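Local structure of hypothetical protein (Pseudomonas aeruginosa, 2H9F) at residues I301-R306 with S346-G351; H314-G319 with H352-L357. The protein probably isomerises methylaconitate, as a member of the PrpF family of methylaconitate isomerases. All coordinates share one frame; numbering follows the deposited sequence.

Contact 1 (I301-R306 with S346-G351). With SO4 (sulfate ion), chain G.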
loop_
_atom_site.group_PDB
_atom_site.type_symbol
_atom_site.label_atom_id
_atom_site.label_comp_id
_atom_site.label_asym_id
_atom_site.label_seq_id
_atom_site.Cartn_x
_atom_site.Cartn_y
_atom_site.Cartn_z
ATOM N N ILE A 301 13.794 -0.541 33.595
ATOM C CA ILE A 301 12.465 0.041 33.506
ATOM C C ILE A 301 12.076 0.638 34.847
ATOM O O ILE A 301 12.641 0.287 35.869
ATOM C CB ILE A 301 11.382 -0.993 33.054
ATOM C CG1 ILE A 301 11.449 -2.290 33.880
ATOM C CG2 ILE A 301 11.513 -1.324 31.543
ATOM C CD1 ILE A 301 10.210 -3.152 33.767
ATOM N N ASP A 302 11.082 1.516 34.821
ATOM C CA ASP A 302 10.542 2.141 36.013
ATOM C C ASP A 302 9.308 1.416 36.543
ATOM O O ASP A 302 9.020 1.476 37.733
ATOM C CB ASP A 302 10.203 3.599 35.718
ATOM C CG ASP A 302 11.428 4.444 35.387
ATOM O OD1 ASP A 302 12.302 4.637 36.279
ATOM O OD2 ASP A 302 11.535 4.936 34.239
ATOM N N LEU A 303 8.550 0.754 35.667
ATOM C CA LEU A 303 7.397 -0.006 36.083
ATOM C C LEU A 303 6.962 -0.947 34.961
ATOM O O LEU A 303 7.461 -0.876 33.842
ATOM C CB LEU A 303 6.247 0.919 36.400
ATOM C CG LEU A 303 5.584 1.677 35.256
ATOM C CD1 LEU A 303 4.250 2.211 35.755
ATOM C CD2 LEU A 303 6.478 2.797 34.641
ATOM N N LEU A 304 6.027 -1.826 35.284
ATOM C CA LEU A 304 5.417 -2.716 34.297
ATOM C C LEU A 304 4.009 -2.215 34.103
ATOM O O LEU A 304 3.383 -1.840 35.069
ATOM C CB LEU A 304 5.310 -4.123 34.836
ATOM C CG LEU A 304 6.652 -4.862 35.085
ATOM C CD1 LEU A 304 6.434 -6.000 36.100
ATOM C CD2 LEU A 304 7.172 -5.342 33.751
ATOM N N VAL A 305 3.528 -2.292 32.879
ATOM C CA VAL A 305 2.128 -2.011 32.571
ATOM C C VAL A 305 1.642 -3.055 31.547
ATOM O O VAL A 305 2.368 -3.448 30.631
ATOM C CB VAL A 305 1.907 -0.617 32.024
ATOM C CG1 VAL A 305 0.367 -0.322 31.899
ATOM C CG2 VAL A 305 2.558 0.445 32.916
ATOM N N ARG A 306 0.419 -3.534 31.765
ATOM C CA ARG A 306 -0.261 -4.429 30.840
ATOM C C ARG A 306 -1.661 -3.863 30.612
ATOM O O ARG A 306 -2.363 -3.551 31.576
ATOM C CB ARG A 306 -0.350 -5.820 31.458
ATOM C CG ARG A 306 1.012 -6.547 31.737
ATOM C CD ARG A 306 1.659 -6.931 30.436
ATOM N NE ARG A 306 2.911 -7.665 30.566
ATOM C CZ ARG A 306 4.127 -7.128 30.649
ATOM N NH1 ARG A 306 4.311 -5.821 30.742
ATOM N NH2 ARG A 306 5.180 -7.931 30.695
ATOM N N SER A 346 8.406 12.627 35.918
ATOM C CA SER A 346 7.978 13.344 34.736
ATOM C C SER A 346 8.351 12.652 33.396
ATOM O O SER A 346 7.946 13.090 32.325
ATOM C CB SER A 346 8.547 14.745 34.799
ATOM O OG SER A 346 9.944 14.697 34.657
ATOM N N ALA A 347 9.144 11.592 33.480
ATOM C CA ALA A 347 9.387 10.669 32.368
ATOM C C ALA A 347 9.537 9.297 32.996
ATOM O O ALA A 347 10.232 9.168 33.995
ATOM C CB ALA A 347 10.673 11.022 31.635
ATOM N N VAL A 348 8.920 8.284 32.393
ATOM C CA VAL A 348 9.078 6.909 32.832
ATOM C C VAL A 348 9.252 5.985 31.644
ATOM O O VAL A 348 8.666 6.213 30.591
ATOM C CB VAL A 348 7.835 6.405 33.636
ATOM C CG1 VAL A 348 7.753 7.085 35.052
ATOM C CG2 VAL A 348 6.603 6.562 32.828
ATOM N N ARG A 349 10.064 4.937 31.824
ATOM C CA ARG A 349 10.148 3.829 30.876
ATOM C C ARG A 349 9.404 2.624 31.466
ATOM O O ARG A 349 9.800 2.081 32.494
ATOM C CB ARG A 349 11.610 3.468 30.598
ATOM C CG ARG A 349 11.768 2.370 29.561
ATOM C CD ARG A 349 13.213 2.089 29.242
ATOM N NE ARG A 349 13.807 3.188 28.501
ATOM C CZ ARG A 349 13.613 3.409 27.192
ATOM N NH1 ARG A 349 12.833 2.607 26.462
ATOM N NH2 ARG A 349 14.184 4.464 26.612
ATOM N N PHE A 350 8.330 2.204 30.815
ATOM C CA PHE A 350 7.565 1.028 31.247
ATOM C C PHE A 350 7.805 -0.196 30.353
ATOM O O PHE A 350 8.133 -0.081 29.149
ATOM C CB PHE A 350 6.062 1.329 31.382
ATOM C CG PHE A 350 5.377 1.661 30.107
ATOM C CD1 PHE A 350 5.293 2.977 29.662
ATOM C CD2 PHE A 350 4.732 0.672 29.379
ATOM C CE1 PHE A 350 4.643 3.305 28.470
ATOM C CE2 PHE A 350 4.061 0.985 28.192
ATOM C CZ PHE A 350 4.019 2.323 27.742
ATOM N N GLY A 351 7.672 -1.359 30.984
ATOM C CA GLY A 351 7.861 -2.634 30.332
ATOM C C GLY A 351 6.494 -3.118 29.930
ATOM O O GLY A 351 5.640 -3.245 30.781
HETATM S S SO4 G . 15.939 5.672 29.874
HETATM O O1 SO4 G . 14.816 5.263 30.730
HETATM O O2 SO4 G . 15.606 6.883 29.109
HETATM O O3 SO4 G . 17.089 5.938 30.737
HETATM O O4 SO4 G . 16.324 4.594 28.964
#

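Contact 2 (H314-G319 with H352-L357)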
loop_
_atom_site.group_PDB
_atom_site.type_symbol
_atom_site.label_atom_id
_atom_site.label_comp_id
_atom_site.label_asym_id
_atom_site.label_seq_id
_atom_site.Cartn_x
_atom_site.Cartn_y
_atom_site.Cartn_z
ATOM N N HIS A 314 -3.229 -6.389 24.989
ATOM C CA HIS A 314 -2.492 -5.780 23.877
ATOM C C HIS A 314 -1.031 -6.241 23.872
ATOM O O HIS A 314 -0.465 -6.456 24.922
ATOM C CB HIS A 314 -2.574 -4.274 23.985
ATOM C CG HIS A 314 -2.195 -3.552 22.732
ATOM N ND1 HIS A 314 -0.885 -3.323 22.373
ATOM C CD2 HIS A 314 -2.958 -2.983 21.767
ATOM C CE1 HIS A 314 -0.854 -2.656 21.236
ATOM N NE2 HIS A 314 -2.100 -2.427 20.853
ATOM N N HIS A 315 -0.435 -6.390 22.683
ATOM C CA HIS A 315 0.932 -6.938 22.504
ATOM C C HIS A 315 2.048 -5.992 22.934
ATOM O O HIS A 315 3.207 -6.414 23.142
ATOM C CB HIS A 315 1.192 -7.353 21.013
ATOM C CG HIS A 315 1.514 -6.204 20.084
ATOM N ND1 HIS A 315 0.555 -5.323 19.607
ATOM C CD2 HIS A 315 2.693 -5.792 19.552
ATOM C CE1 HIS A 315 1.136 -4.421 18.828
ATOM N NE2 HIS A 315 2.433 -4.680 18.782
ATOM N N ALA A 316 1.724 -4.716 22.988
ATOM C CA ALA A 316 2.657 -3.691 23.374
ATOM C C ALA A 316 1.837 -2.641 24.171
ATOM O O ALA A 316 1.324 -2.942 25.247
ATOM C CB ALA A 316 3.313 -3.115 22.125
HETATM N N MSE A 317 1.677 -1.432 23.662
HETATM C CA MSE A 317 0.756 -0.507 24.312
HETATM C C MSE A 317 0.060 0.356 23.276
HETATM O O MSE A 317 0.671 0.779 22.311
HETATM C CB MSE A 317 1.528 0.343 25.342
HETATM C CG MSE A 317 0.663 1.235 26.211
HETATM SE SE MSE A 317 -0.693 0.266 27.243
HETATM C CE MSE A 317 0.553 -1.068 27.978
HETATM N N MSE A 318 -1.225 0.622 23.493
HETATM C CA MSE A 318 -1.988 1.493 22.645
HETATM C C MSE A 318 -1.489 2.924 22.778
HETATM O O MSE A 318 -1.120 3.373 23.855
HETATM C CB MSE A 318 -3.471 1.470 23.074
HETATM C CG MSE A 318 -4.198 0.103 22.938
HETATM SE SE MSE A 318 -3.933 -1.012 24.505
HETATM C CE MSE A 318 -5.151 -0.117 25.654
ATOM N N GLY A 319 -1.543 3.669 21.688
ATOM C CA GLY A 319 -1.018 5.025 21.694
ATOM C C GLY A 319 -1.627 5.924 22.747
ATOM O O GLY A 319 -0.927 6.577 23.527
ATOM N N HIS A 352 6.289 -3.386 28.638
ATOM C CA HIS A 352 5.031 -3.969 28.161
ATOM C C HIS A 352 5.371 -5.351 27.607
ATOM O O HIS A 352 6.515 -5.726 27.665
ATOM C CB HIS A 352 4.348 -3.050 27.153
ATOM C CG HIS A 352 5.172 -2.730 25.948
ATOM N ND1 HIS A 352 5.551 -3.685 25.029
ATOM C CD2 HIS A 352 5.704 -1.558 25.523
ATOM C CE1 HIS A 352 6.281 -3.108 24.087
ATOM N NE2 HIS A 352 6.373 -1.816 24.351
ATOM N N PRO A 353 4.381 -6.135 27.122
ATOM C CA PRO A 353 4.696 -7.508 26.711
ATOM C C PRO A 353 5.823 -7.694 25.701
ATOM O O PRO A 353 6.502 -8.727 25.731
ATOM C CB PRO A 353 3.370 -8.007 26.127
ATOM C CG PRO A 353 2.359 -7.248 26.868
ATOM C CD PRO A 353 2.940 -5.876 26.993
ATOM N N SER A 354 6.029 -6.737 24.808
ATOM C CA SER A 354 6.970 -6.925 23.719
ATOM C C SER A 354 8.236 -6.040 23.768
ATOM O O SER A 354 9.050 -6.021 22.830
ATOM C CB SER A 354 6.230 -6.783 22.378
ATOM O OG SER A 354 5.726 -5.502 22.193
ATOM N N GLY A 355 8.442 -5.342 24.874
ATOM C CA GLY A 355 9.500 -4.349 24.926
ATOM C C GLY A 355 9.204 -3.289 25.955
ATOM O O GLY A 355 8.470 -3.532 26.905
ATOM N N THR A 356 9.788 -2.119 25.746
ATOM C CA THR A 356 9.719 -1.019 26.699
ATOM C C THR A 356 9.419 0.250 25.918
ATOM O O THR A 356 9.670 0.329 24.720
ATOM C CB THR A 356 11.036 -0.844 27.522
ATOM O OG1 THR A 356 12.047 -0.238 26.703
ATOM C CG2 THR A 356 11.635 -2.218 28.042
ATOM N N LEU A 357 8.851 1.235 26.603
ATOM C CA LEU A 357 8.482 2.506 26.004
ATOM C C LEU A 357 8.717 3.648 27.024
ATOM O O LEU A 357 8.303 3.544 28.175
ATOM C CB LEU A 357 7.007 2.448 25.648
ATOM C CG LEU A 357 6.396 3.288 24.565
ATOM C CD1 LEU A 357 7.177 3.275 23.328
ATOM C CD2 LEU A 357 4.968 2.782 24.313
#

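Contact 1 (I301-R306 with S346-G351)
L303 and F350 sit side by side on one face of the parallel strands 303-306 and 347-351, and here the packing is tight. L303 CD2 lies 3.6 Å from F350 CB and also reaches V348, while V305, two residues on, brings CG2 against the same F350 CB. I325 of helix 319-330 covers F350 and V305. The backbones join through G351: its N donates to L303 O at 2.9 Å, and its O accepts from V305 N at 3.1 Å. A weak bond from R306 NH1 adds a second grip on that oxygen; R306 NE is held by E235 O. At the other end D302 bonds the backbone of R349 at both its O and its N. D302 N reaches R349 O at 2.7 Å, and D302 OD2 takes R349 N on the anti lone pair at 2.8 Å, nearly straight (174°). Beyond this the contact loosens toward solvent: the R349 chain bends at chi3, NE bonds O4 of a sulfate, probably from the crystallisation liquor, at 2.9 Å, and NH1 bonds T356 OG1. The whole is a twisted parallel strand pair, with strand 278-283 beside 303-309 and strand 355-366 beside 347-352, backed by helix 319-330.

Contact 2 (H314-G319 with H352-L357)
A316 lies against one face of the H352 imidazole, and this CH-pi contact is the centre of the meeting. A316 CB stands 3.8 Å from the ring centroid, 25° off the normal, and A316 CA sits above the same face, 3.3 Å from H352 ND1. G355 O occupies the opposite face, so the ring is sandwiched between the loop and its own turn. The first two torsions of H352 (chi1 58°, chi2 65°) together put ND1 where it accepts S354 N at 3.1 Å, the N lying somewhat out of the ring plane.

Polar contact across the segments runs through S354, whose OG donates to H315 O at 2.8 Å, approaching from above the carbonyl plane. On the loop side, H314 ND1 accepts A316 N at 3.0 Å and so steadies the backbone that faces H352.

Van der Waals contacts flank these bonds. P353 lays its ring along the loop carbonyls, with CB 3.4 Å from H315 O and CG near H314 O. Farther along, the apolar side chain of selenomethionine M317 meets L357 more loosely, CB to CD2 at 4.3 Å, and also packs on F350.

The hydrogen-bond directions are consistent with ND1 of both H314 and H352 acting as an acceptor of a backbone N-H, so either ring, if neutral, would probably carry its proton on NE2.

Overall arrangement
Going from the N terminus, the chain passes through 301-306 on strand 303-309, turns back through 312-313, and enters the loop 314-319. It runs on through helices 319-330 and 335-339 before returning to the strand at 346-351 and turning tightly into 352-357. Contact 1 thus closes a long, partly helical excursion by pairing the strands at its two ends. Contact 2 closes a shorter one, from the loop before the helix to the turn between strands 347-352 and 355-366. Their segments alternate along the chain, so the two closures cross. They meet directly where F350 O lies 3.0 Å from L357 N, a probable hydrogen bond, tying the helix entrance, the parallel pair and the following hairpin together.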